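Nigritoxine (Vibrio nigripulchritudo, PDB 5M41) acts as a bacterial toxin against crustaceans and insects and is built on a fold regarded as new. Local coordinates at residues L204-A215 against F232-T241; E243-F251 against I369-E378. One frame throughout, in Å; residues are numbered along the deposited sequence.

Two successive contacts illustrate how one short helix, 240-245, can tie its neighbours together on both of its ends. In contact 1 its first residues meet the first turn of helix 206-215 and the residues leading into it; in contact 2 its last residues and the turn after it meet the corner between strand 366-370 and helix 373-382, far along the sequence. The centres lie about 17 Å apart, yet the two join directly: Thr238 OG1 probably hydrogen-bonds Glu243 OE2 at 2.6 Å, and Leu204 CD1 packs on Leu244 CD1 at 3.7 Å. The magnesium ion is bound by Val189, Glu192 and Asp195, shortly before contact 1 in the chain and outside both contacts.

Contact 1 (L204-A215 against F232-T241); sequences LDVLPRSAKGAA and FTFEGFTSPT
Lys212 lays its aliphatic chain across one face of the Phe234 ring, a CH-pi contact in which Lys212 CG stands 3.4 Å from the ring centroid and only 7° off the normal. A bend at chi3 (-77°) brings CE back to the rim of the ring, near Phe234 CZ. On the opposite face Phe237 CB, from the same loop, lies 3.6 Å above the plane, offset toward the rim, so the ring has a neighbour on each face. It reaches the helix because its CG lies anti to the backbone N (chi1 -169°).

Ala211, on the same side of the helix, is the small residue around which three aromatic rings gather. Its CB meets the edge of Phe234 and comes within 3.7 Å of Phe237 CZ, while its carbonyl oxygen, already accepting from Ala215 N, lies in the plane of the Phe232 ring, 3.2 Å from Phe232 CE2. Tyr257 and Leu260 of helix 253-264 also pack on Phe232.

At the other end of the contact the side chains of Leu204 and Pro240 cross at about a right angle, with Leu204 CD1 3.7 Å from Pro240 CB. No direct hydrogen bond spans the two segments; instead a water donates to Leu204 O (2.9 Å) and to Pro240 O (2.8 Å). This is apolar packing of a helix against a returning loop, whose type II beta turn, Phe234 to Phe237 with Gly236 at its third position, returns the chain so that Phe237 also faces the helix, before Ser239 takes the N-cap position of helix 240-245.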
ATOM      1  N   LEU A 204     -21.392   3.881  26.234  1.00 34.66           N
ATOM      2  CA  LEU A 204     -20.452   2.759  26.432  1.00 34.50           C
ATOM      3  C   LEU A 204     -21.108   1.384  26.306  1.00 34.89           C
ATOM      4  O   LEU A 204     -20.669   0.534  25.522  1.00 33.95           O
ATOM      5  CB  LEU A 204     -19.762   2.894  27.807  1.00 35.70           C
ATOM      6  CG  LEU A 204     -18.859   1.735  28.272  1.00 36.49           C
ATOM      7  CD1 LEU A 204     -17.681   1.596  27.313  1.00 35.74           C
ATOM      8  CD2 LEU A 204     -18.369   1.922  29.725  1.00 35.87           C
ATOM      9  N   ASP A 205     -22.163   1.153  27.079  1.00 36.19           N
ATOM     10  CA  ASP A 205     -22.819  -0.152  27.068  1.00 36.18           C
ATOM     11  C   ASP A 205     -24.032  -0.207  26.142  1.00 35.60           C
ATOM     12  O   ASP A 205     -24.481  -1.281  25.816  1.00 35.42           O
ATOM     13  CB  ASP A 205     -23.187  -0.587  28.480  1.00 38.66           C
ATOM     14  CG  ASP A 205     -22.007  -1.243  29.207  1.00 42.07           C
ATOM     15  OD1 ASP A 205     -21.864  -2.469  29.078  1.00 44.32           O
ATOM     16  OD2 ASP A 205     -21.238  -0.541  29.914  1.00 41.96           O
ATOM     17  N   VAL A 206     -24.546   0.952  25.720  1.00 34.59           N
ATOM     18  CA  VAL A 206     -25.661   1.008  24.755  1.00 32.98           C
ATOM     19  C   VAL A 206     -25.229   0.461  23.394  1.00 34.25           C
ATOM     20  O   VAL A 206     -25.960  -0.288  22.745  1.00 34.37           O
ATOM     21  CB  VAL A 206     -26.194   2.460  24.553  1.00 32.89           C
ATOM     22  CG1 VAL A 206     -27.288   2.490  23.488  1.00 32.68           C
ATOM     23  CG2 VAL A 206     -26.734   3.041  25.862  1.00 32.01           C
ATOM     24  N   LEU A 207     -24.038   0.844  22.959  1.00 33.35           N
ATOM     25  CA  LEU A 207     -23.576   0.491  21.610  1.00 32.36           C
ATOM     26  C   LEU A 207     -23.477  -1.018  21.356  1.00 33.38           C
ATOM     27  O   LEU A 207     -24.036  -1.505  20.368  1.00 33.54           O
ATOM     28  CB  LEU A 207     -22.250   1.201  21.305  1.00 31.19           C
ATOM     29  CG  LEU A 207     -22.392   2.719  21.146  1.00 31.48           C
ATOM     30  CD1 LEU A 207     -21.023   3.436  21.188  1.00 30.19           C
ATOM     31  CD2 LEU A 207     -23.150   2.982  19.846  1.00 29.51           C
ATOM     32  N   PRO A 208     -22.771  -1.777  22.242  1.00 35.17           N
ATOM     33  CA  PRO A 208     -22.735  -3.234  22.065  1.00 35.55           C
ATOM     34  C   PRO A 208     -24.118  -3.884  22.138  1.00 34.92           C
ATOM     35  O   PRO A 208     -24.364  -4.866  21.449  1.00 36.07           O
ATOM     36  CB  PRO A 208     -21.866  -3.728  23.257  1.00 38.41           C
ATOM     37  CG  PRO A 208     -21.764  -2.584  24.218  1.00 36.76           C
ATOM     38  CD  PRO A 208     -21.937  -1.341  23.380  1.00 35.07           C
ATOM     39  N   ARG A 209     -25.019  -3.354  22.960  1.00 34.90           N
ATOM     40  CA  ARG A 209     -26.398  -3.867  22.948  1.00 34.69           C
ATOM     41  C   ARG A 209     -27.100  -3.538  21.662  1.00 33.24           C
ATOM     42  O   ARG A 209     -27.869  -4.355  21.146  1.00 32.87           O
ATOM     43  CB  ARG A 209     -27.224  -3.358  24.136  1.00 35.94           C
ATOM     44  CG  ARG A 209     -26.629  -3.807  25.462  1.00 40.38           C
ATOM     45  CD  ARG A 209     -27.561  -3.556  26.643  1.00 39.33           C
ATOM     46  NE  ARG A 209     -27.057  -4.317  27.769  1.00 38.56           N
ATOM     47  CZ  ARG A 209     -26.568  -3.792  28.875  1.00 40.28           C
ATOM     48  NH1 ARG A 209     -26.526  -2.460  29.060  1.00 39.52           N
ATOM     49  NH2 ARG A 209     -26.116  -4.608  29.804  1.00 39.23           N
ATOM     50  N   SER A 210     -26.855  -2.339  21.145  1.00 32.55           N
ATOM     51  CA  SER A 210     -27.438  -1.957  19.862  1.00 32.71           C
ATOM     52  C   SER A 210     -26.912  -2.927  18.788  1.00 33.35           C
ATOM     53  O   SER A 210     -27.684  -3.502  18.043  1.00 35.63           O
ATOM     54  CB  SER A 210     -27.119  -0.492  19.538  1.00 31.47           C
ATOM     55  OG  SER A 210     -27.744  -0.111  18.310  1.00 32.30           O
ATOM     56  N   ALA A 211     -25.601  -3.159  18.770  1.00 33.49           N
ATOM     57  CA  ALA A 211     -24.986  -4.039  17.786  1.00 34.67           C
ATOM     58  C   ALA A 211     -25.594  -5.451  17.898  1.00 37.18           C
ATOM     59  O   ALA A 211     -25.873  -6.114  16.879  1.00 37.96           O
ATOM     60  CB  ALA A 211     -23.481  -4.097  18.000  1.00 34.08           C
ATOM     61  N   LYS A 212     -25.823  -5.901  19.132  1.00 36.56           N
ATOM     62  CA  LYS A 212     -26.405  -7.222  19.327  1.00 39.13           C
ATOM     63  C   LYS A 212     -27.834  -7.259  18.821  1.00 39.18           C
ATOM     64  O   LYS A 212     -28.242  -8.233  18.204  1.00 40.31           O
ATOM     65  CB  LYS A 212     -26.391  -7.616  20.788  1.00 42.47           C
ATOM     66  CG  LYS A 212     -25.207  -8.470  21.174  1.00 49.81           C
ATOM     67  CD  LYS A 212     -25.193  -8.797  22.670  1.00 54.98           C
ATOM     68  CE  LYS A 212     -24.710  -7.601  23.499  1.00 57.29           C
ATOM     69  NZ  LYS A 212     -24.470  -8.011  24.917  1.00 64.09           N
ATOM     70  N   GLY A 213     -28.600  -6.209  19.096  1.00 36.87           N
ATOM     71  CA  GLY A 213     -29.969  -6.115  18.603  1.00 36.81           C
ATOM     72  C   GLY A 213     -29.977  -6.178  17.086  1.00 38.32           C
ATOM     73  O   GLY A 213     -30.788  -6.877  16.492  1.00 37.86           O
ATOM     74  N   ALA A 214     -29.053  -5.462  16.461  1.00 36.85           N
ATOM     75  CA  ALA A 214     -28.989  -5.462  15.009  1.00 37.67           C
ATOM     76  C   ALA A 214     -28.625  -6.856  14.448  1.00 39.63           C
ATOM     77  O   ALA A 214     -29.132  -7.217  13.400  1.00 39.23           O
ATOM     78  CB  ALA A 214     -28.033  -4.395  14.505  1.00 34.61           C
ATOM     79  N   ALA A 215     -27.767  -7.620  15.143  1.00 39.37           N
ATOM     80  CA  ALA A 215     -27.375  -8.960  14.686  1.00 41.52           C
ATOM     81  C   ALA A 215     -28.518  -9.953  14.776  1.00 43.85           C
ATOM     82  O   ALA A 215     -28.485 -10.958  14.102  1.00 44.94           O
ATOM     83  CB  ALA A 215     -26.186  -9.495  15.484  1.00 43.97           C
ATOM     84  N   PHE A 232     -25.055  -8.414   9.239  1.00 41.51           N
ATOM     85  CA  PHE A 232     -24.252  -8.022  10.379  1.00 43.45           C
ATOM     86  C   PHE A 232     -24.275  -9.106  11.452  1.00 45.22           C
ATOM     87  O   PHE A 232     -25.337  -9.635  11.780  1.00 42.39           O
ATOM     88  CB  PHE A 232     -24.797  -6.717  10.978  1.00 42.06           C
ATOM     89  CG  PHE A 232     -23.995  -6.207  12.148  1.00 41.65           C
ATOM     90  CD1 PHE A 232     -22.750  -5.617  11.948  1.00 40.51           C
ATOM     91  CD2 PHE A 232     -24.478  -6.333  13.440  1.00 40.83           C
ATOM     92  CE1 PHE A 232     -21.999  -5.156  13.022  1.00 40.95           C
ATOM     93  CE2 PHE A 232     -23.734  -5.880  14.523  1.00 40.27           C
ATOM     94  CZ  PHE A 232     -22.490  -5.293  14.308  1.00 40.78           C
ATOM     95  N   THR A 233     -23.102  -9.415  12.005  1.00 47.02           N
ATOM     96  CA  THR A 233     -22.993 -10.323  13.140  1.00 50.07           C
ATOM     97  C   THR A 233     -22.265  -9.626  14.282  1.00 48.23           C
ATOM     98  O   THR A 233     -21.515  -8.671  14.065  1.00 48.53           O
ATOM     99  CB  THR A 233     -22.222 -11.605  12.783  1.00 54.17           C
ATOM    100  OG1 THR A 233     -20.904 -11.238  12.360  1.00 58.73           O
ATOM    101  CG2 THR A 233     -22.906 -12.348  11.638  1.00 57.01           C
ATOM    102  N   PHE A 234     -22.506 -10.120  15.492  1.00 50.18           N
ATOM    103  CA  PHE A 234     -21.870  -9.632  16.712  1.00 52.46           C
ATOM    104  C   PHE A 234     -20.529 -10.324  17.015  1.00 54.06           C
ATOM    105  O   PHE A 234     -19.773  -9.884  17.881  1.00 56.84           O
ATOM    106  CB  PHE A 234     -22.834  -9.789  17.909  1.00 50.80           C
ATOM    107  CG  PHE A 234     -22.372  -9.070  19.158  1.00 50.86           C
ATOM    108  CD1 PHE A 234     -22.320  -7.668  19.198  1.00 47.68           C
ATOM    109  CD2 PHE A 234     -21.972  -9.792  20.296  1.00 51.44           C
ATOM    110  CE1 PHE A 234     -21.869  -7.006  20.335  1.00 46.85           C
ATOM    111  CE2 PHE A 234     -21.515  -9.133  21.441  1.00 51.62           C
ATOM    112  CZ  PHE A 234     -21.472  -7.727  21.458  1.00 50.72           C
ATOM    113  N   GLU A 235     -20.223 -11.401  16.308  1.00 57.01           N
ATOM    114  CA  GLU A 235     -19.004 -12.161  16.576  1.00 61.05           C
ATOM    115  C   GLU A 235     -17.742 -11.303  16.466  1.00 60.22           C
ATOM    116  O   GLU A 235     -17.602 -10.491  15.545  1.00 57.42           O
ATOM    117  CB  GLU A 235     -18.916 -13.379  15.655  1.00 66.58           C
ATOM    118  CG  GLU A 235     -19.982 -14.421  15.977  1.00 76.71           C
ATOM    119  CD  GLU A 235     -20.140 -15.486  14.907  1.00 81.75           C
ATOM    120  OE1 GLU A 235     -19.395 -15.456  13.900  1.00 82.05           O
ATOM    121  OE2 GLU A 235     -21.027 -16.356  15.081  1.00 89.29           O
ATOM    122  N   GLY A 236     -16.843 -11.484  17.432  1.00 58.39           N
ATOM    123  CA  GLY A 236     -15.554 -10.809  17.453  1.00 57.37           C
ATOM    124  C   GLY A 236     -15.514  -9.525  18.267  1.00 58.23           C
ATOM    125  O   GLY A 236     -14.465  -8.884  18.350  1.00 58.49           O
ATOM    126  N   PHE A 237     -16.652  -9.126  18.839  1.00 55.13           N
ATOM    127  CA  PHE A 237     -16.713  -7.930  19.693  1.00 54.75           C
ATOM    128  C   PHE A 237     -15.933  -8.149  20.988  1.00 55.56           C
ATOM    129  O   PHE A 237     -16.050  -9.196  21.609  1.00 56.93           O
ATOM    130  CB  PHE A 237     -18.167  -7.574  20.013  1.00 52.81           C
ATOM    131  CG  PHE A 237     -18.750  -6.504  19.135  1.00 53.24           C
ATOM    132  CD1 PHE A 237     -18.928  -5.206  19.629  1.00 52.87           C
ATOM    133  CD2 PHE A 237     -19.162  -6.786  17.828  1.00 52.93           C
ATOM    134  CE1 PHE A 237     -19.476  -4.213  18.832  1.00 51.02           C
ATOM    135  CE2 PHE A 237     -19.711  -5.790  17.024  1.00 51.59           C
ATOM    136  CZ  PHE A 237     -19.862  -4.503  17.526  1.00 51.77           C
ATOM    137  N   THR A 238     -15.120  -7.169  21.381  1.00 52.83           N
ATOM    138  CA  THR A 238     -14.424  -7.224  22.666  1.00 53.58           C
ATOM    139  C   THR A 238     -15.290  -6.545  23.746  1.00 53.41           C
ATOM    140  O   THR A 238     -16.457  -6.236  23.488  1.00 54.57           O
ATOM    141  CB  THR A 238     -13.020  -6.596  22.557  1.00 55.01           C
ATOM    142  OG1 THR A 238     -13.120  -5.339  21.883  1.00 51.46           O
ATOM    143  CG2 THR A 238     -12.087  -7.506  21.752  1.00 57.29           C
ATOM    144  N   SER A 239     -14.743  -6.324  24.943  1.00 51.39           N
ATOM    145  CA  SER A 239     -15.453  -5.612  26.009  1.00 49.68           C
ATOM    146  C   SER A 239     -15.945  -4.206  25.552  1.00 47.07           C
ATOM    147  O   SER A 239     -15.375  -3.626  24.641  1.00 48.18           O
ATOM    148  CB  SER A 239     -14.571  -5.497  27.255  1.00 49.24           C
ATOM    149  OG  SER A 239     -13.708  -4.368  27.191  1.00 49.91           O
ATOM    150  N   PRO A 240     -17.015  -3.674  26.177  1.00 45.44           N
ATOM    151  CA  PRO A 240     -17.467  -2.334  25.797  1.00 43.35           C
ATOM    152  C   PRO A 240     -16.334  -1.307  25.760  1.00 42.22           C
ATOM    153  O   PRO A 240     -16.224  -0.591  24.775  1.00 39.94           O
ATOM    154  CB  PRO A 240     -18.495  -1.998  26.876  1.00 44.01           C
ATOM    155  CG  PRO A 240     -19.097  -3.343  27.212  1.00 45.19           C
ATOM    156  CD  PRO A 240     -17.936  -4.315  27.141  1.00 44.46           C
ATOM    157  N   THR A 241     -15.483  -1.270  26.789  1.00 41.86           N
ATOM    158  CA  THR A 241     -14.382  -0.300  26.875  1.00 42.06           C
ATOM    159  C   THR A 241     -13.344  -0.529  25.777  1.00 42.49           C
ATOM    160  O   THR A 241     -12.851   0.425  25.185  1.00 41.77           O
ATOM    161  CB  THR A 241     -13.724  -0.339  28.283  1.00 46.07           C
ATOM    162  OG1 THR A 241     -14.717  -0.037  29.269  1.00 46.07           O
ATOM    163  CG2 THR A 241     -12.575   0.664  28.435  1.00 45.74           C
TER
HETATM  164  O   HOH W   1     -18.635   0.138  23.531  1.00 24.69           O

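Contact 2 (E243-F251 against I369-E378); sequences ELRAIQSPF and IVGSSRDLIE
A capping box opens helix 373-382, and its Asp375 also faces the turn after helix 240-245, where Ser249 CB rests 3.5 Å from Asp375 CG. Within the box Ser372 OG accepts from Asp375 N at 3.1 Å, and Ser372 N returns a bond to Asp375 OD2, reaching it from above the carboxylate plane. A water enlarges the network: it donates to Arg245 O, accepts from Gln248 N at 2.8 Å and lies unusually close to Asp375 OD2, so that last bond is less certain. The type I beta turn Ala246-Ser249 is itself pinned by Ala246 O, which takes both Ser249 N and Ser249 OG.

Beside the carboxylate two arginines cross at about a right angle. Arg374 NH2 donates to Arg245 O at 2.9 Å, a bent bond (141° at the hydrogen). A turn at chi3 (67°) carries Arg374 NH1 over one face of the Arg245 guanidinium, offset toward its rim. The two planes are 37° apart. Glu378 OE2 approaches that guanidinium at its edge, in a long, weak salt bridge of 3.5 Å to Arg245 NH2, while Arg374 NH1 also bonds Gly19 O.

At the corner between strand and helix, Gly371 has no side chain in the way, and its CA-H approaches Gln248 O (3.1 Å from CA to O); next to it Pro250 CG packs on Ile369 CG2 at 3.9 Å. The carbonyls of Arg245 and Gly19 thus take up N-H groups of Arg374, and the weakly bridged Glu378 probably offsets part of the positive charge that the two neighbouring guanidiniums bring together.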
ATOM      1  N   GLU A 243     -13.830  -1.899  22.823  1.00 41.28           N
ATOM      2  CA  GLU A 243     -14.422  -1.439  21.555  1.00 41.14           C
ATOM      3  C   GLU A 243     -14.280   0.070  21.387  1.00 40.90           C
ATOM      4  O   GLU A 243     -13.963   0.539  20.295  1.00 40.37           O
ATOM      5  CB  GLU A 243     -15.884  -1.861  21.438  1.00 41.61           C
ATOM      6  CG  GLU A 243     -16.069  -3.333  21.100  1.00 45.29           C
ATOM      7  CD  GLU A 243     -15.326  -3.746  19.839  1.00 46.85           C
ATOM      8  OE1 GLU A 243     -15.354  -3.016  18.799  1.00 46.01           O
ATOM      9  OE2 GLU A 243     -14.691  -4.814  19.896  1.00 49.32           O
ATOM     10  N   LEU A 244     -14.461   0.834  22.469  1.00 40.24           N
ATOM     11  CA  LEU A 244     -14.257   2.293  22.371  1.00 37.97           C
ATOM     12  C   LEU A 244     -12.790   2.621  22.199  1.00 40.87           C
ATOM     13  O   LEU A 244     -12.435   3.543  21.437  1.00 40.72           O
ATOM     14  CB  LEU A 244     -14.826   3.056  23.578  1.00 36.33           C
ATOM     15  CG  LEU A 244     -16.336   2.999  23.846  1.00 35.69           C
ATOM     16  CD1 LEU A 244     -16.722   4.111  24.798  1.00 36.43           C
ATOM     17  CD2 LEU A 244     -17.189   3.152  22.594  1.00 33.00           C
ATOM     18  N   ARG A 245     -11.926   1.883  22.891  1.00 40.23           N
ATOM     19  CA  ARG A 245     -10.496   2.093  22.738  1.00 41.94           C
ATOM     20  C   ARG A 245     -10.049   1.824  21.288  1.00 40.54           C
ATOM     21  O   ARG A 245      -9.153   2.493  20.786  1.00 42.42           O
ATOM     22  CB  ARG A 245      -9.705   1.210  23.714  1.00 44.16           C
ATOM     23  CG  ARG A 245      -9.834   1.661  25.162  1.00 46.30           C
ATOM     24  CD  ARG A 245      -9.129   0.692  26.098  1.00 50.60           C
ATOM     25  NE  ARG A 245      -7.712   0.557  25.771  1.00 52.89           N
ATOM     26  CZ  ARG A 245      -6.751   1.332  26.250  1.00 57.53           C
ATOM     27  NH1 ARG A 245      -7.031   2.314  27.101  1.00 60.22           N
ATOM     28  NH2 ARG A 245      -5.497   1.102  25.884  1.00 63.11           N
ATOM     29  N   ALA A 246     -10.698   0.869  20.631  1.00 39.65           N
ATOM     30  CA  ALA A 246     -10.310   0.421  19.282  1.00 38.81           C
ATOM     31  C   ALA A 246     -11.178   1.014  18.160  1.00 37.01           C
ATOM     32  O   ALA A 246     -11.160   0.519  17.032  1.00 37.28           O
ATOM     33  CB  ALA A 246     -10.323  -1.118  19.221  1.00 37.69           C
ATOM     34  N   ILE A 247     -11.945   2.054  18.476  1.00 35.93           N
ATOM     35  CA  ILE A 247     -12.876   2.689  17.516  1.00 35.96           C
ATOM     36  C   ILE A 247     -12.232   3.116  16.180  1.00 34.99           C
ATOM     37  O   ILE A 247     -12.871   3.054  15.142  1.00 35.30           O
ATOM     38  CB  ILE A 247     -13.674   3.871  18.167  1.00 35.59           C
ATOM     39  CG1 ILE A 247     -14.724   4.437  17.220  1.00 37.24           C
ATOM     40  CG2 ILE A 247     -12.785   5.050  18.508  1.00 35.64           C
ATOM     41  CD1 ILE A 247     -15.925   3.544  17.031  1.00 34.36           C
ATOM     42  N   GLN A 248     -10.978   3.552  16.206  1.00 35.82           N
ATOM     43  CA  GLN A 248     -10.281   3.913  14.960  1.00 35.91           C
ATOM     44  C   GLN A 248      -9.279   2.829  14.515  1.00 36.81           C
ATOM     45  O   GLN A 248      -8.385   3.098  13.728  1.00 36.58           O
ATOM     46  CB  GLN A 248      -9.598   5.281  15.121  1.00 36.39           C
ATOM     47  CG  GLN A 248     -10.614   6.400  15.333  1.00 36.36           C
ATOM     48  CD  GLN A 248      -9.983   7.789  15.304  1.00 38.40           C
ATOM     49  OE1 GLN A 248      -8.992   8.026  15.957  1.00 40.02           O
ATOM     50  NE2 GLN A 248     -10.588   8.707  14.558  1.00 37.09           N
ATOM     51  N   SER A 249      -9.419   1.610  15.026  1.00 36.40           N
ATOM     52  CA  SER A 249      -8.474   0.547  14.662  1.00 38.05           C
ATOM     53  C   SER A 249      -8.882  -0.078  13.322  1.00 36.93           C
ATOM     54  O   SER A 249     -10.032   0.073  12.883  1.00 35.99           O
ATOM     55  CB  SER A 249      -8.367  -0.516  15.769  1.00 38.96           C
ATOM     56  OG  SER A 249      -9.529  -1.306  15.776  1.00 41.73           O
ATOM     57  N   PRO A 250      -7.937  -0.749  12.649  1.00 37.20           N
ATOM     58  CA  PRO A 250      -8.232  -1.234  11.288  1.00 37.37           C
ATOM     59  C   PRO A 250      -9.437  -2.189  11.172  1.00 38.62           C
ATOM     60  O   PRO A 250     -10.166  -2.106  10.159  1.00 36.98           O
ATOM     61  CB  PRO A 250      -6.938  -1.936  10.890  1.00 37.89           C
ATOM     62  CG  PRO A 250      -5.880  -1.162  11.639  1.00 38.23           C
ATOM     63  CD  PRO A 250      -6.501  -0.864  12.974  1.00 37.75           C
ATOM     64  N   PHE A 251      -9.657  -3.075  12.168  1.00 37.36           N
ATOM     65  CA  PHE A 251     -10.751  -4.055  12.064  1.00 38.31           C
ATOM     66  C   PHE A 251     -11.819  -3.787  13.130  1.00 37.07           C
ATOM     67  O   PHE A 251     -12.556  -4.670  13.471  1.00 35.23           O
ATOM     68  CB  PHE A 251     -10.233  -5.531  12.116  1.00 38.75           C
ATOM     69  CG  PHE A 251      -8.995  -5.779  11.247  1.00 40.61           C
ATOM     70  CD1 PHE A 251      -9.089  -5.808   9.845  1.00 39.85           C
ATOM     71  CD2 PHE A 251      -7.739  -5.933  11.831  1.00 40.31           C
ATOM     72  CE1 PHE A 251      -7.952  -6.020   9.050  1.00 40.50           C
ATOM     73  CE2 PHE A 251      -6.607  -6.139  11.038  1.00 42.29           C
ATOM     74  CZ  PHE A 251      -6.721  -6.188   9.652  1.00 41.42           C
ATOM     75  N   ILE A 369      -1.467   0.269   6.777  1.00 32.34           N
ATOM     76  CA  ILE A 369      -2.264  -0.117   7.938  1.00 32.32           C
ATOM     77  C   ILE A 369      -2.549   1.164   8.720  1.00 31.11           C
ATOM     78  O   ILE A 369      -1.615   1.836   9.189  1.00 31.61           O
ATOM     79  CB  ILE A 369      -1.513  -1.160   8.795  1.00 33.39           C
ATOM     80  CG1 ILE A 369      -1.155  -2.394   7.931  1.00 35.29           C
ATOM     81  CG2 ILE A 369      -2.360  -1.543  10.020  1.00 32.49           C
ATOM     82  CD1 ILE A 369      -0.096  -3.331   8.511  1.00 34.52           C
ATOM     83  N   VAL A 370      -3.823   1.545   8.787  1.00 30.59           N
ATOM     84  CA  VAL A 370      -4.226   2.863   9.348  1.00 31.65           C
ATOM     85  C   VAL A 370      -5.078   2.702  10.620  1.00 32.70           C
ATOM     86  O   VAL A 370      -6.062   1.980  10.624  1.00 31.96           O
ATOM     87  CB  VAL A 370      -4.998   3.692   8.304  1.00 32.61           C
ATOM     88  CG1 VAL A 370      -5.528   5.006   8.905  1.00 32.40           C
ATOM     89  CG2 VAL A 370      -4.106   3.980   7.092  1.00 32.15           C
ATOM     90  N   GLY A 371      -4.666   3.349  11.699  1.00 33.48           N
ATOM     91  CA  GLY A 371      -5.417   3.393  12.949  1.00 35.00           C
ATOM     92  C   GLY A 371      -4.612   4.223  13.923  1.00 37.55           C
ATOM     93  O   GLY A 371      -3.593   4.796  13.542  1.00 37.07           O
ATOM     94  N   SER A 372      -5.022   4.282  15.188  1.00 38.03           N
ATOM     95  CA  SER A 372      -4.211   5.018  16.139  1.00 39.89           C
ATOM     96  C   SER A 372      -2.913   4.250  16.364  1.00 40.91           C
ATOM     97  O   SER A 372      -2.886   3.026  16.197  1.00 39.12           O
ATOM     98  CB  SER A 372      -4.958   5.251  17.456  1.00 42.08           C
ATOM     99  OG  SER A 372      -4.802   4.145  18.317  1.00 43.45           O
ATOM    100  N   SER A 373      -1.831   4.946  16.740  1.00 41.83           N
ATOM    101  CA  SER A 373      -0.577   4.236  16.982  1.00 43.47           C
ATOM    102  C   SER A 373      -0.742   3.120  18.019  1.00 45.52           C
ATOM    103  O   SER A 373      -0.223   2.008  17.831  1.00 45.52           O
ATOM    104  CB  SER A 373       0.574   5.174  17.345  1.00 47.11           C
ATOM    105  OG  SER A 373       0.245   5.985  18.429  1.00 51.57           O
ATOM    106  N   ARG A 374      -1.515   3.384  19.072  1.00 45.42           N
ATOM    107  CA  ARG A 374      -1.786   2.360  20.062  1.00 47.62           C
ATOM    108  C   ARG A 374      -2.512   1.151  19.459  1.00 44.45           C
ATOM    109  O   ARG A 374      -2.212   0.025  19.836  1.00 44.42           O
ATOM    110  CB  ARG A 374      -2.577   2.920  21.243  1.00 51.07           C
ATOM    111  CG  ARG A 374      -3.022   1.834  22.206  1.00 59.04           C
ATOM    112  CD  ARG A 374      -4.037   2.338  23.233  1.00 61.51           C
ATOM    113  NE  ARG A 374      -5.330   2.706  22.643  1.00 59.57           N
ATOM    114  CZ  ARG A 374      -6.185   3.544  23.227  1.00 56.46           C
ATOM    115  NH1 ARG A 374      -5.866   4.085  24.382  1.00 59.26           N
ATOM    116  NH2 ARG A 374      -7.340   3.850  22.656  1.00 54.81           N
ATOM    117  N   ASP A 375      -3.459   1.386  18.545  1.00 41.85           N
ATOM    118  CA  ASP A 375      -4.163   0.298  17.855  1.00 41.79           C
ATOM    119  C   ASP A 375      -3.199  -0.569  17.061  1.00 41.33           C
ATOM    120  O   ASP A 375      -3.349  -1.784  17.016  1.00 41.11           O
ATOM    121  CB  ASP A 375      -5.214   0.831  16.871  1.00 40.57           C
ATOM    122  CG  ASP A 375      -6.320   1.636  17.548  1.00 43.51           C
ATOM    123  OD1 ASP A 375      -6.640   1.364  18.719  1.00 44.66           O
ATOM    124  OD2 ASP A 375      -6.895   2.527  16.878  1.00 42.11           O
ATOM    125  N   LEU A 376      -2.217   0.059  16.411  1.00 40.21           N
ATOM    126  CA  LEU A 376      -1.233  -0.705  15.659  1.00 40.95           C
ATOM    127  C   LEU A 376      -0.362  -1.584  16.579  1.00 42.78           C
ATOM    128  O   LEU A 376      -0.109  -2.746  16.244  1.00 43.68           O
ATOM    129  CB  LEU A 376      -0.397   0.203  14.750  1.00 40.10           C
ATOM    130  CG  LEU A 376      -1.042   0.363  13.358  1.00 42.64           C
ATOM    131  CD1 LEU A 376      -2.509   0.794  13.389  1.00 41.14           C
ATOM    132  CD2 LEU A 376      -0.227   1.237  12.427  1.00 42.29           C
ATOM    133  N   ILE A 377       0.079  -1.046  17.722  1.00 43.33           N
ATOM    134  CA  ILE A 377       0.875  -1.846  18.679  1.00 46.67           C
ATOM    135  C   ILE A 377       0.028  -3.039  19.132  1.00 47.93           C
ATOM    136  O   ILE A 377       0.464  -4.187  19.057  1.00 48.71           O
ATOM    137  CB  ILE A 377       1.318  -1.014  19.917  1.00 50.76           C
ATOM    138  CG1 ILE A 377       2.314   0.082  19.522  1.00 49.89           C
ATOM    139  CG2 ILE A 377       1.920  -1.899  21.012  1.00 53.17           C
ATOM    140  CD1 ILE A 377       3.516  -0.403  18.737  1.00 50.41           C
ATOM    141  N   GLU A 378      -1.201  -2.764  19.560  1.00 47.56           N
ATOM    142  CA  GLU A 378      -2.081  -3.826  20.045  1.00 49.70           C
ATOM    143  C   GLU A 378      -2.349  -4.840  18.940  1.00 46.71           C
ATOM    144  O   GLU A 378      -2.329  -6.032  19.187  1.00 46.80           O
ATOM    145  CB  GLU A 378      -3.375  -3.258  20.618  1.00 54.17           C
ATOM    146  CG  GLU A 378      -3.157  -2.553  21.958  1.00 64.59           C
ATOM    147  CD  GLU A 378      -4.397  -1.839  22.503  1.00 69.36           C
ATOM    148  OE1 GLU A 378      -5.518  -2.056  21.982  1.00 71.47           O
ATOM    149  OE2 GLU A 378      -4.253  -1.058  23.478  1.00 74.96           O
TER
HETATM  150  O   HOH W   2      -8.922   3.433  18.062  1.00 28.09           O